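Local coordinates for oxetanocin-like protein (Pyrococcus furiosus, PDB 1XX7) that probably acts as a homodimeric, metal-dependent HD-domain phosphatase that hydrolyses 2'-deoxyribonucleoside 5'-phosphates to deoxyribonucleosides and phosphate, at residues I13-K18 with E79-D84; A46-L51 with D132-I137; A68-I73 with T111-E116; S118-L123 with L127-D132. All coordinates share one frame; numbering follows the deposited sequence.

Overall arrangement
All four contacts belong to one all-helical HD domain. Contacts 2, 3 and 4 touch one another; contact 2 is buried, contact 3 partly so, and contact 4 lies at the surface. Contact 2 joins helix 38-58 to helix 123-145, contact 3 joins helix 65-74 to helix 111-119, and contact 4 covers the turn from helix 111-119 into helix 123-145. Along the chain, contacts 3 and 4 follow one another between the two halves of contact 2. Their centres lie about 9 to 14 Å apart, and contacts 2 and 4 share the helix that carries Asp132 to the nickel. The centre of contact 1, at the N-terminal helix, is about 16 to 21 Å from theirs, and it touches none of them.

Contact 1: residues I13-K18 with E79-D84; sequences ILLAGK and EAIITD
This is a small apolar contact at the edge of the HD-domain fold, where the N-terminal helix 10-18 packs against the short helix 79-82, which comes just after the nickel ligands His75 and Asp76. Ala80 is at its centre. Its CB points at the N-terminal helix and lies 3.4 Å from Leu15 O and 3.7 Å from Leu15 CG, so the methyl sits against both the backbone and the side chain of that residue. With so short a side chain between them, the two backbones come close, Lys18 CA lying 5.4 Å from Ala80 CA. Leu15 has CG anti to its own backbone N (chi1 -166°), which carries the isobutyl group across to helix 79-82; there its CD1 meets Ile81 CG1 at 3.9 Å, the two side chains crossing at about a right angle. Both residues also touch Val106 of helix 95-106. Other copies of the protein border the contact too: Ile13 O accepts a hydrogen bond from Arg44 of the second subunit, and Ile81 O pairs with Ser88 OG of the third. Lys18 takes part through its aliphatic portion. Its CB lies 4.1 Å from Ala80 CB, and the chain then runs on past the helix so that CD passes 3.5 Å from Ala80 O, while the amino end leads away from helix 79-82.

Contact 2: residues A46-L51 with D132-I137; sequences AFITLL and DKLDMI. With NI (nickel (II) ion), chain G.
The backbones of 46-51 and 132-137, both helical throughout, come nearest at Ile48 and Asp135, whose CA atoms are 7.5 Å apart. These are segments of helices 38-58 and 123-145, two long helices of the HD-domain core, and together the helices supply the first and last ligands of the H...HD...D metal site. Ile48 fills the space between them. Its CG1 lies anti to the carbonyl carbon (chi1 -71°), and the extended branch puts CD1 over the backbone of the other helix, 3.7 Å from Asp135 N and 3.8 Å from Asp135 CB. The second branch is looser: Ile48 CG2 lies 4.4 Å from Leu134 CD1. Ile48 also packs on Ala131 one turn earlier and on Ile13 of the second subunit, which places this core contact beside an interface with that subunit.

Asp135 meets the isoleucine through its CB and turns its carboxylate to polar partners: OD2 is hydrogen-bonded to His41 ND1, while OD1 forms salt bridges with Arg44 of its own chain and with Lys20 of the second subunit. Because His41 binds the metal through NE2, Asp135 is a second-shell residue that would hold the imidazole's rotation and probably make it a stronger donor to nickel. His75 and Asp76 complete the site with Asp132, whose OD1 binds the nickel at 2.0 Å while its OD2 stays 3.5 Å from the ion.

Contact 3: residues A68-I73 with T111-E116; sequences ALKIAI and TELFEE
Leu113 reaches across from helix 111-119 and lays its forked end over Lys70 and Ile71 of helix 65-74. One methyl, CD1, sits 3.6 Å from Lys70 CB, and the other, CD2, is 3.8 Å from Ile71 CG1, so the fork straddles two consecutive residues. Lys70 offers only its aliphatic part here; its chain is extended beyond CG and takes the amino group away to a salt bridge with Glu54 of the second subunit. In this part of the HD-domain fold the segments 68-73 and 111-116 cross almost perpendicularly (-87°), their axes 9.3 Å apart at closest approach. Ile71, with CG1 anti to the carbonyl carbon (chi1 -68°), turns that branch toward Leu113 and the following turn of helix 111-119, where its CD1 lies 4.1 Å from Glu116 OE1. The CG2 branch packs on Val128 of helix 123-145, making Ile71 a bridge among three helices. An alanine here would remove both branches and would probably leave a gap between Leu113 CD2 and Val128. Glu116 crosses Ile71 at about a right angle, and its OE1 is hydrogen-bonded to Thr122 OG1 in the turn beyond helix 111-119.

Contact 4: residues S118-L123 with L127-D132; sequences SKALTL and LVKIAD. With NI (nickel (II) ion), chain G.
Lys129 folds over Ala120, its CE 3.8 Å from Ala120 CB and its own CB 4.1 Å from the same methyl, so the bent aliphatic chain brackets the alanine. The bends at chi2 (71°) and chi3 (84°) fold the chain back over the alanine and bring NZ toward the end of helix 111-119, where Ser118 O lies 3.7 Å from Lys129 NZ, beyond hydrogen-bonding distance. Lys129 makes a cation-pi interaction with Tyr117. At the other end of the contact, Leu127 N donates a hydrogen bond to Leu123 O, 2.9 Å long with an N-H...O angle of 154°. It is the i+4 bond of the first turn of helix 123-145, and Leu127 CB packs 3.4 Å from the same oxygen.

Between these two points the chain changes direction. Ala120 has positive phi and takes it out of helix 111-119. Two residues later, Thr122 is the N-cap of helix 123-145: its OG1 is hydrogen-bonded to Gly125 N, a backbone amide in the first turn of the new helix. Farther along, the same helix carries Asp132 to the nickel site. On its inward side Val128 packs against Ala72 of helix 65-74, while Leu127 rests on Leu52 and Ala131 on Thr49, both of helix 38-58.

Contact 1: residues I13-K18 with E79-D84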
loop_
_atom_site.group_PDB
_atom_site.type_symbol
_atom_site.label_atom_id
_atom_site.label_comp_id
_atom_site.label_asym_id
_atom_site.label_seq_id
_atom_site.Cartn_x
_atom_site.Cartn_y
_atom_site.Cartn_z
ATOM N N ILE A 13 -13.751 -4.048 -22.040
ATOM C CA ILE A 13 -13.776 -3.080 -20.972
ATOM C C ILE A 13 -13.070 -3.667 -19.748
ATOM O O ILE A 13 -12.325 -2.975 -19.087
ATOM C CB ILE A 13 -15.243 -2.641 -20.681
ATOM C CG1 ILE A 13 -15.717 -1.754 -21.821
ATOM C CG2 ILE A 13 -15.338 -1.904 -19.412
ATOM C CD1 ILE A 13 -17.180 -1.514 -21.873
ATOM N N LEU A 14 -13.323 -4.941 -19.486
ATOM C CA LEU A 14 -12.593 -5.744 -18.500
ATOM C C LEU A 14 -11.097 -5.773 -18.805
ATOM O O LEU A 14 -10.264 -5.639 -17.903
ATOM C CB LEU A 14 -13.169 -7.172 -18.457
ATOM C CG LEU A 14 -14.551 -7.265 -17.795
ATOM C CD1 LEU A 14 -15.168 -8.666 -17.991
ATOM C CD2 LEU A 14 -14.496 -6.947 -16.322
ATOM N N LEU A 15 -10.763 -5.921 -20.079
ATOM C CA LEU A 15 -9.377 -5.809 -20.513
ATOM C C LEU A 15 -8.724 -4.476 -20.145
ATOM O O LEU A 15 -7.667 -4.472 -19.567
ATOM C CB LEU A 15 -9.263 -6.032 -22.008
ATOM C CG LEU A 15 -7.805 -6.263 -22.428
ATOM C CD1 LEU A 15 -7.391 -7.700 -22.051
ATOM C CD2 LEU A 15 -7.625 -6.048 -23.845
ATOM N N ALA A 16 -9.332 -3.353 -20.537
ATOM C CA ALA A 16 -8.874 -2.030 -20.113
ATOM C C ALA A 16 -8.806 -1.841 -18.575
ATOM O O ALA A 16 -7.966 -1.098 -18.064
ATOM C CB ALA A 16 -9.795 -0.903 -20.741
ATOM N N GLY A 17 -9.724 -2.453 -17.849
ATOM C CA GLY A 17 -9.655 -2.468 -16.391
ATOM C C GLY A 17 -8.372 -3.091 -15.834
ATOM O O GLY A 17 -7.915 -2.715 -14.781
ATOM N N LYS A 18 -7.790 -4.033 -16.549
ATOM C CA LYS A 18 -6.497 -4.594 -16.171
ATOM C C LYS A 18 -5.365 -3.539 -16.037
ATOM O O LYS A 18 -4.508 -3.623 -15.126
ATOM C CB LYS A 18 -6.119 -5.682 -17.141
ATOM C CG LYS A 18 -6.893 -6.952 -17.003
ATOM C CD LYS A 18 -6.321 -7.950 -18.046
ATOM C CE LYS A 18 -6.989 -9.334 -18.129
ATOM N NZ LYS A 18 -7.715 -9.589 -16.890
ATOM N N GLU A 79 -0.486 -3.821 -23.087
ATOM C CA GLU A 79 0.119 -4.149 -21.803
ATOM C C GLU A 79 -0.864 -4.799 -20.829
ATOM O O GLU A 79 -0.441 -5.440 -19.881
ATOM C CB GLU A 79 0.797 -2.908 -21.186
ATOM C CG GLU A 79 1.852 -2.357 -22.119
ATOM C CD GLU A 79 2.746 -1.277 -21.542
ATOM O OE1 GLU A 79 2.421 -0.632 -20.510
ATOM O OE2 GLU A 79 3.784 -1.050 -22.178
ATOM N N ALA A 80 -2.171 -4.659 -21.084
ATOM C CA ALA A 80 -3.184 -5.405 -20.368
ATOM C C ALA A 80 -2.934 -6.896 -20.449
ATOM O O ALA A 80 -3.215 -7.617 -19.512
ATOM C CB ALA A 80 -4.605 -5.070 -20.895
ATOM N N ILE A 81 -2.381 -7.332 -21.562
ATOM C CA ILE A 81 -2.010 -8.738 -21.824
ATOM C C ILE A 81 -0.526 -9.053 -21.535
ATOM O O ILE A 81 -0.197 -10.045 -20.895
ATOM C CB ILE A 81 -2.397 -9.050 -23.311
ATOM C CG1 ILE A 81 -3.853 -8.588 -23.521
ATOM C CG2 ILE A 81 -2.193 -10.501 -23.655
ATOM C CD1 ILE A 81 -4.571 -9.192 -24.637
ATOM N N ILE A 82 0.354 -8.166 -21.977
ATOM C CA ILE A 82 1.814 -8.380 -21.966
ATOM C C ILE A 82 2.484 -7.888 -20.668
ATOM O O ILE A 82 3.589 -8.330 -20.345
ATOM C CB ILE A 82 2.461 -7.649 -23.178
ATOM C CG1 ILE A 82 1.965 -8.232 -24.519
ATOM C CG2 ILE A 82 4.013 -7.624 -23.100
ATOM C CD1 ILE A 82 2.064 -9.759 -24.636
ATOM N N THR A 83 1.781 -7.016 -19.923
ATOM C CA THR A 83 2.343 -6.197 -18.820
ATOM C C THR A 83 3.305 -5.148 -19.366
ATOM O O THR A 83 3.618 -5.137 -20.545
ATOM C CB THR A 83 3.059 -7.003 -17.684
ATOM O OG1 THR A 83 4.336 -7.499 -18.146
ATOM C CG2 THR A 83 2.178 -8.149 -17.225
ATOM N N ASP A 84 3.730 -4.250 -18.479
ATOM C CA ASP A 84 4.630 -3.195 -18.817
ATOM C C ASP A 84 6.076 -3.738 -18.643
ATOM O O ASP A 84 6.644 -3.669 -17.578
ATOM C CB ASP A 84 4.370 -1.994 -17.894
ATOM C CG ASP A 84 5.241 -0.813 -18.216
ATOM O OD1 ASP A 84 5.696 -0.705 -19.370
ATOM O OD2 ASP A 84 5.508 -0.006 -17.313
#

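Contact 2: residues A46-L51 with D132-I137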
loop_
_atom_site.group_PDB
_atom_site.type_symbol
_atom_site.label_atom_id
_atom_site.label_comp_id
_atom_site.label_asym_id
_atom_site.label_seq_id
_atom_site.Cartn_x
_atom_site.Cartn_y
_atom_site.Cartn_z
ATOM N N ALA A 46 -3.024 10.932 -22.626
ATOM C CA ALA A 46 -4.186 11.456 -23.334
ATOM C C ALA A 46 -4.357 12.924 -23.034
ATOM O O ALA A 46 -4.480 13.745 -23.977
ATOM C CB ALA A 46 -5.453 10.686 -22.982
ATOM N N PHE A 47 -4.288 13.273 -21.731
ATOM C CA PHE A 47 -4.332 14.670 -21.333
ATOM C C PHE A 47 -3.246 15.546 -21.992
ATOM O O PHE A 47 -3.518 16.675 -22.414
ATOM C CB PHE A 47 -4.302 14.842 -19.804
ATOM C CG PHE A 47 -4.332 16.264 -19.373
ATOM C CD1 PHE A 47 -5.509 16.953 -19.319
ATOM C CD2 PHE A 47 -3.164 16.950 -19.087
ATOM C CE1 PHE A 47 -5.521 18.319 -18.944
ATOM C CE2 PHE A 47 -3.195 18.280 -18.708
ATOM C CZ PHE A 47 -4.381 18.955 -18.624
ATOM N N ILE A 48 -2.008 15.071 -21.982
ATOM C CA ILE A 48 -0.902 15.864 -22.474
ATOM C C ILE A 48 -1.045 16.002 -23.991
ATOM O O ILE A 48 -0.781 17.073 -24.540
ATOM C CB ILE A 48 0.476 15.223 -22.133
ATOM C CG1 ILE A 48 0.760 15.325 -20.640
ATOM C CG2 ILE A 48 1.626 15.883 -22.966
ATOM C CD1 ILE A 48 1.826 14.400 -20.170
ATOM N N THR A 49 -1.460 14.921 -24.639
ATOM C CA THR A 49 -1.704 14.911 -26.094
ATOM C C THR A 49 -2.691 16.033 -26.512
ATOM O O THR A 49 -2.433 16.775 -27.463
ATOM C CB THR A 49 -2.215 13.507 -26.585
ATOM O OG1 THR A 49 -1.212 12.514 -26.371
ATOM C CG2 THR A 49 -2.588 13.539 -28.066
ATOM N N LEU A 50 -3.815 16.118 -25.790
ATOM C CA LEU A 50 -4.801 17.174 -25.940
ATOM C C LEU A 50 -4.186 18.554 -25.784
ATOM O O LEU A 50 -4.351 19.411 -26.641
ATOM C CB LEU A 50 -5.900 16.989 -24.908
ATOM C CG LEU A 50 -7.072 17.980 -24.886
ATOM C CD1 LEU A 50 -7.776 17.984 -26.227
ATOM C CD2 LEU A 50 -8.025 17.566 -23.815
ATOM N N LEU A 51 -3.493 18.756 -24.675
ATOM C CA LEU A 51 -2.796 19.996 -24.391
ATOM C C LEU A 51 -1.786 20.374 -25.505
ATOM O O LEU A 51 -1.779 21.506 -25.997
ATOM C CB LEU A 51 -2.062 19.882 -23.041
ATOM C CG LEU A 51 -2.011 21.172 -22.241
ATOM C CD1 LEU A 51 -3.427 21.524 -21.635
ATOM C CD2 LEU A 51 -0.929 21.116 -21.139
ATOM N N ASP A 132 3.887 10.756 -24.239
ATOM C CA ASP A 132 4.243 9.604 -23.453
ATOM C C ASP A 132 5.556 9.782 -22.646
ATOM O O ASP A 132 5.634 9.482 -21.436
ATOM C CB ASP A 132 4.345 8.432 -24.405
ATOM C CG ASP A 132 4.587 7.144 -23.688
ATOM O OD1 ASP A 132 3.694 6.666 -22.998
ATOM O OD2 ASP A 132 5.688 6.611 -23.790
ATOM N N LYS A 133 6.568 10.289 -23.345
ATOM C CA LYS A 133 7.849 10.612 -22.750
ATOM C C LYS A 133 7.763 11.743 -21.776
ATOM O O LYS A 133 8.429 11.719 -20.749
ATOM C CB LYS A 133 8.863 10.898 -23.862
ATOM C CG LYS A 133 9.253 9.593 -24.598
ATOM C CD LYS A 133 9.891 9.848 -25.942
ATOM C CE LYS A 133 10.317 8.532 -26.614
ATOM N NZ LYS A 133 10.930 7.591 -25.600
ATOM N N LEU A 134 6.942 12.743 -22.079
ATOM C CA LEU A 134 6.720 13.855 -21.138
ATOM C C LEU A 134 6.024 13.431 -19.847
ATOM O O LEU A 134 6.386 13.894 -18.792
ATOM C CB LEU A 134 5.949 14.980 -21.799
ATOM C CG LEU A 134 6.731 15.703 -22.909
ATOM C CD1 LEU A 134 5.906 16.866 -23.403
ATOM C CD2 LEU A 134 8.096 16.167 -22.457
ATOM N N ASP A 135 5.013 12.571 -19.944
ATOM C CA ASP A 135 4.380 12.037 -18.763
ATOM C C ASP A 135 5.436 11.340 -17.848
ATOM O O ASP A 135 5.475 11.591 -16.654
ATOM C CB ASP A 135 3.306 11.030 -19.127
ATOM C CG ASP A 135 2.781 10.303 -17.918
ATOM O OD1 ASP A 135 2.116 10.939 -17.056
ATOM O OD2 ASP A 135 3.068 9.103 -17.816
ATOM N N MET A 136 6.278 10.504 -18.448
ATOM C CA MET A 136 7.354 9.766 -17.753
ATOM C C MET A 136 8.380 10.640 -17.054
ATOM O O MET A 136 8.731 10.381 -15.935
ATOM C CB MET A 136 8.078 8.821 -18.707
ATOM C CG MET A 136 8.917 7.803 -17.962
ATOM S SD MET A 136 9.780 6.580 -19.008
ATOM C CE MET A 136 11.102 7.724 -19.548
ATOM N N ILE A 137 8.839 11.682 -17.731
ATOM C CA ILE A 137 9.886 12.513 -17.234
ATOM C C ILE A 137 9.350 13.364 -16.125
ATOM O O ILE A 137 10.037 13.592 -15.114
ATOM C CB ILE A 137 10.475 13.466 -18.340
ATOM C CG1 ILE A 137 11.073 12.672 -19.497
ATOM C CG2 ILE A 137 11.582 14.359 -17.751
ATOM C CD1 ILE A 137 11.344 13.557 -20.692
HETATM NI NI NI G . 2.973 4.828 -22.553
#

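Contact 3: residues A68-I73 with T111-E116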
loop_
_atom_site.group_PDB
_atom_site.type_symbol
_atom_site.label_atom_id
_atom_site.label_comp_id
_atom_site.label_asym_id
_atom_site.label_seq_id
_atom_site.Cartn_x
_atom_site.Cartn_y
_atom_site.Cartn_z
ATOM N N ALA A 68 -5.197 11.467 -32.809
ATOM C CA ALA A 68 -4.190 11.541 -31.778
ATOM C C ALA A 68 -4.711 11.091 -30.384
ATOM O O ALA A 68 -3.993 10.417 -29.646
ATOM C CB ALA A 68 -3.591 12.920 -31.735
ATOM N N LEU A 69 -5.963 11.423 -30.061
ATOM C CA LEU A 69 -6.586 10.972 -28.825
ATOM C C LEU A 69 -6.896 9.494 -28.871
ATOM O O LEU A 69 -6.662 8.785 -27.861
ATOM C CB LEU A 69 -7.844 11.785 -28.479
ATOM C CG LEU A 69 -7.643 13.295 -28.371
ATOM C CD1 LEU A 69 -9.012 14.020 -28.149
ATOM C CD2 LEU A 69 -6.650 13.633 -27.293
ATOM N N LYS A 70 -7.354 8.969 -30.006
ATOM C CA LYS A 70 -7.561 7.510 -30.064
ATOM C C LYS A 70 -6.234 6.765 -29.828
ATOM O O LYS A 70 -6.191 5.765 -29.127
ATOM C CB LYS A 70 -8.134 7.051 -31.389
ATOM C CG LYS A 70 -9.550 7.432 -31.704
ATOM C CD LYS A 70 -9.919 6.896 -33.076
ATOM C CE LYS A 70 -11.313 7.273 -33.487
ATOM N NZ LYS A 70 -11.819 6.433 -34.652
ATOM N N ILE A 71 -5.157 7.272 -30.416
ATOM C CA ILE A 71 -3.842 6.625 -30.297
ATOM C C ILE A 71 -3.356 6.637 -28.848
ATOM O O ILE A 71 -2.854 5.646 -28.369
ATOM C CB ILE A 71 -2.778 7.309 -31.192
ATOM C CG1 ILE A 71 -3.085 7.090 -32.686
ATOM C CG2 ILE A 71 -1.353 6.825 -30.824
ATOM C CD1 ILE A 71 -2.287 8.018 -33.627
ATOM N N ALA A 72 -3.495 7.788 -28.190
ATOM C CA ALA A 72 -3.109 7.957 -26.813
ATOM C C ALA A 72 -3.829 6.963 -25.863
ATOM O O ALA A 72 -3.217 6.427 -24.947
ATOM C CB ALA A 72 -3.386 9.358 -26.390
ATOM N N ILE A 73 -5.110 6.745 -26.129
ATOM C CA ILE A 73 -5.955 5.819 -25.412
ATOM C C ILE A 73 -5.553 4.379 -25.610
ATOM O O ILE A 73 -5.477 3.621 -24.627
ATOM C CB ILE A 73 -7.449 6.020 -25.756
ATOM C CG1 ILE A 73 -7.924 7.341 -25.192
ATOM C CG2 ILE A 73 -8.320 4.889 -25.139
ATOM C CD1 ILE A 73 -9.206 7.828 -25.835
ATOM N N THR A 111 -5.174 -1.566 -35.148
ATOM C CA THR A 111 -3.840 -2.104 -35.425
ATOM C C THR A 111 -2.950 -1.028 -36.037
ATOM O O THR A 111 -1.804 -0.853 -35.614
ATOM C CB THR A 111 -3.902 -3.320 -36.390
ATOM O OG1 THR A 111 -4.855 -4.255 -35.905
ATOM C CG2 THR A 111 -2.554 -4.006 -36.478
ATOM N N GLU A 112 -3.506 -0.321 -37.029
ATOM C CA GLU A 112 -2.808 0.759 -37.720
ATOM C C GLU A 112 -2.512 1.928 -36.805
ATOM O O GLU A 112 -1.502 2.591 -36.985
ATOM C CB GLU A 112 -3.597 1.245 -38.940
ATOM N N LEU A 113 -3.387 2.169 -35.823
ATOM C CA LEU A 113 -3.180 3.236 -34.825
ATOM C C LEU A 113 -1.997 2.951 -33.914
ATOM O O LEU A 113 -1.194 3.854 -33.663
ATOM C CB LEU A 113 -4.431 3.467 -33.965
ATOM C CG LEU A 113 -5.644 4.169 -34.601
ATOM C CD1 LEU A 113 -6.610 4.494 -33.486
ATOM C CD2 LEU A 113 -5.295 5.435 -35.362
ATOM N N PHE A 114 -1.889 1.708 -33.427
ATOM C CA PHE A 114 -0.720 1.304 -32.618
ATOM C C PHE A 114 0.579 1.250 -33.474
ATOM O O PHE A 114 1.669 1.540 -32.957
ATOM C CB PHE A 114 -0.957 -0.017 -31.900
ATOM C CG PHE A 114 0.227 -0.492 -31.093
ATOM C CD1 PHE A 114 0.549 0.110 -29.875
ATOM C CD2 PHE A 114 1.040 -1.521 -31.558
ATOM C CE1 PHE A 114 1.651 -0.316 -29.130
ATOM C CE2 PHE A 114 2.154 -1.946 -30.811
ATOM C CZ PHE A 114 2.452 -1.344 -29.590
ATOM N N GLU A 115 0.455 0.917 -34.777
ATOM C CA GLU A 115 1.595 1.041 -35.718
ATOM C C GLU A 115 2.073 2.487 -35.791
ATOM O O GLU A 115 3.285 2.735 -35.753
ATOM C CB GLU A 115 1.268 0.503 -37.140
ATOM N N GLU A 116 1.135 3.442 -35.893
ATOM C CA GLU A 116 1.508 4.852 -35.970
ATOM C C GLU A 116 2.250 5.288 -34.718
ATOM O O GLU A 116 3.203 6.089 -34.773
ATOM C CB GLU A 116 0.285 5.763 -36.138
ATOM C CG GLU A 116 -0.142 5.982 -37.583
ATOM C CD GLU A 116 -1.111 7.119 -37.772
ATOM O OE1 GLU A 116 -0.829 8.284 -37.424
ATOM O OE2 GLU A 116 -2.141 6.851 -38.358
#

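Contact 4: residues S118-L123 with L127-D132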
loop_
_atom_site.group_PDB
_atom_site.type_symbol
_atom_site.label_atom_id
_atom_site.label_comp_id
_atom_site.label_asym_id
_atom_site.label_seq_id
_atom_site.Cartn_x
_atom_site.Cartn_y
_atom_site.Cartn_z
ATOM N N SER A 118 3.892 3.248 -32.595
ATOM C CA SER A 118 5.177 2.565 -32.447
ATOM C C SER A 118 6.202 3.086 -33.469
ATOM O O SER A 118 7.325 3.328 -33.134
ATOM C CB SER A 118 5.040 1.029 -32.446
ATOM O OG SER A 118 4.186 0.576 -33.450
ATOM N N LYS A 119 5.786 3.366 -34.683
ATOM C CA LYS A 119 6.708 3.918 -35.668
ATOM C C LYS A 119 7.051 5.361 -35.388
ATOM O O LYS A 119 8.197 5.773 -35.615
ATOM C CB LYS A 119 6.106 3.762 -37.056
ATOM C CG LYS A 119 6.023 2.312 -37.516
ATOM C CD LYS A 119 7.406 1.768 -37.871
ATOM C CE LYS A 119 7.307 0.499 -38.760
ATOM N N ALA A 120 6.067 6.125 -34.888
ATOM C CA ALA A 120 6.206 7.548 -34.579
ATOM C C ALA A 120 6.732 8.375 -35.758
ATOM O O ALA A 120 7.631 9.228 -35.620
ATOM C CB ALA A 120 7.055 7.740 -33.372
ATOM N N LEU A 121 6.160 8.097 -36.914
ATOM C CA LEU A 121 6.565 8.732 -38.164
ATOM C C LEU A 121 5.559 9.822 -38.545
ATOM O O LEU A 121 5.970 10.924 -38.887
ATOM C CB LEU A 121 6.705 7.667 -39.269
ATOM C CG LEU A 121 7.877 6.691 -39.088
ATOM C CD1 LEU A 121 7.878 5.642 -40.178
ATOM C CD2 LEU A 121 9.206 7.445 -39.070
ATOM N N THR A 122 4.257 9.527 -38.450
ATOM C CA THR A 122 3.215 10.527 -38.729
ATOM C C THR A 122 3.173 11.655 -37.685
ATOM O O THR A 122 3.736 11.538 -36.613
ATOM C CB THR A 122 1.853 9.913 -38.813
ATOM O OG1 THR A 122 1.419 9.501 -37.494
ATOM C CG2 THR A 122 1.865 8.733 -39.830
ATOM N N LEU A 123 2.525 12.759 -38.003
ATOM C CA LEU A 123 2.465 13.870 -37.028
ATOM C C LEU A 123 1.808 13.408 -35.715
ATOM O O LEU A 123 2.270 13.729 -34.612
ATOM C CB LEU A 123 1.677 15.056 -37.597
ATOM C CG LEU A 123 2.353 16.085 -38.545
ATOM C CD1 LEU A 123 3.128 15.429 -39.681
ATOM C CD2 LEU A 123 1.288 17.055 -39.091
ATOM N N LEU A 127 3.379 13.048 -32.050
ATOM C CA LEU A 127 2.732 13.784 -30.965
ATOM C C LEU A 127 2.490 12.907 -29.695
ATOM O O LEU A 127 2.737 13.352 -28.590
ATOM C CB LEU A 127 1.406 14.423 -31.427
ATOM C CG LEU A 127 0.613 15.158 -30.320
ATOM C CD1 LEU A 127 1.418 16.224 -29.639
ATOM C CD2 LEU A 127 -0.670 15.762 -30.894
ATOM N N VAL A 128 1.989 11.694 -29.887
ATOM C CA VAL A 128 1.681 10.824 -28.770
ATOM C C VAL A 128 2.960 10.252 -28.160
ATOM O O VAL A 128 3.025 10.081 -26.947
ATOM C CB VAL A 128 0.696 9.700 -29.155
ATOM C CG1 VAL A 128 0.388 8.860 -27.944
ATOM C CG2 VAL A 128 -0.613 10.287 -29.695
ATOM N N LYS A 129 3.970 9.976 -28.985
ATOM C CA LYS A 129 5.297 9.633 -28.471
ATOM C C LYS A 129 5.926 10.724 -27.589
ATOM O O LYS A 129 6.538 10.452 -26.526
ATOM C CB LYS A 129 6.255 9.274 -29.634
ATOM C CG LYS A 129 7.561 8.548 -29.190
ATOM C CD LYS A 129 7.348 7.086 -28.716
ATOM C CE LYS A 129 7.315 6.125 -29.926
ATOM N NZ LYS A 129 7.042 4.669 -29.656
ATOM N N ILE A 130 5.768 11.966 -28.006
ATOM C CA ILE A 130 6.202 13.071 -27.193
ATOM C C ILE A 130 5.441 13.124 -25.860
ATOM O O ILE A 130 6.032 13.318 -24.829
ATOM C CB ILE A 130 6.092 14.395 -27.956
ATOM C CG1 ILE A 130 7.200 14.451 -29.003
ATOM C CG2 ILE A 130 6.285 15.597 -27.000
ATOM C CD1 ILE A 130 6.994 15.546 -30.025
ATOM N N ALA A 131 4.130 12.971 -25.911
ATOM C CA ALA A 131 3.290 13.040 -24.700
ATOM C C ALA A 131 3.653 11.937 -23.708
ATOM O O ALA A 131 3.676 12.132 -22.523
ATOM C CB ALA A 131 1.797 12.930 -25.095
ATOM N N ASP A 132 3.887 10.756 -24.239
ATOM C CA ASP A 132 4.243 9.604 -23.453
ATOM C C ASP A 132 5.556 9.782 -22.646
ATOM O O ASP A 132 5.634 9.482 -21.436
ATOM C CB ASP A 132 4.345 8.432 -24.405
ATOM C CG ASP A 132 4.587 7.144 -23.688
ATOM O OD1 ASP A 132 3.694 6.666 -22.998
ATOM O OD2 ASP A 132 5.688 6.611 -23.790
HETATM NI NI NI G . 2.973 4.828 -22.553
#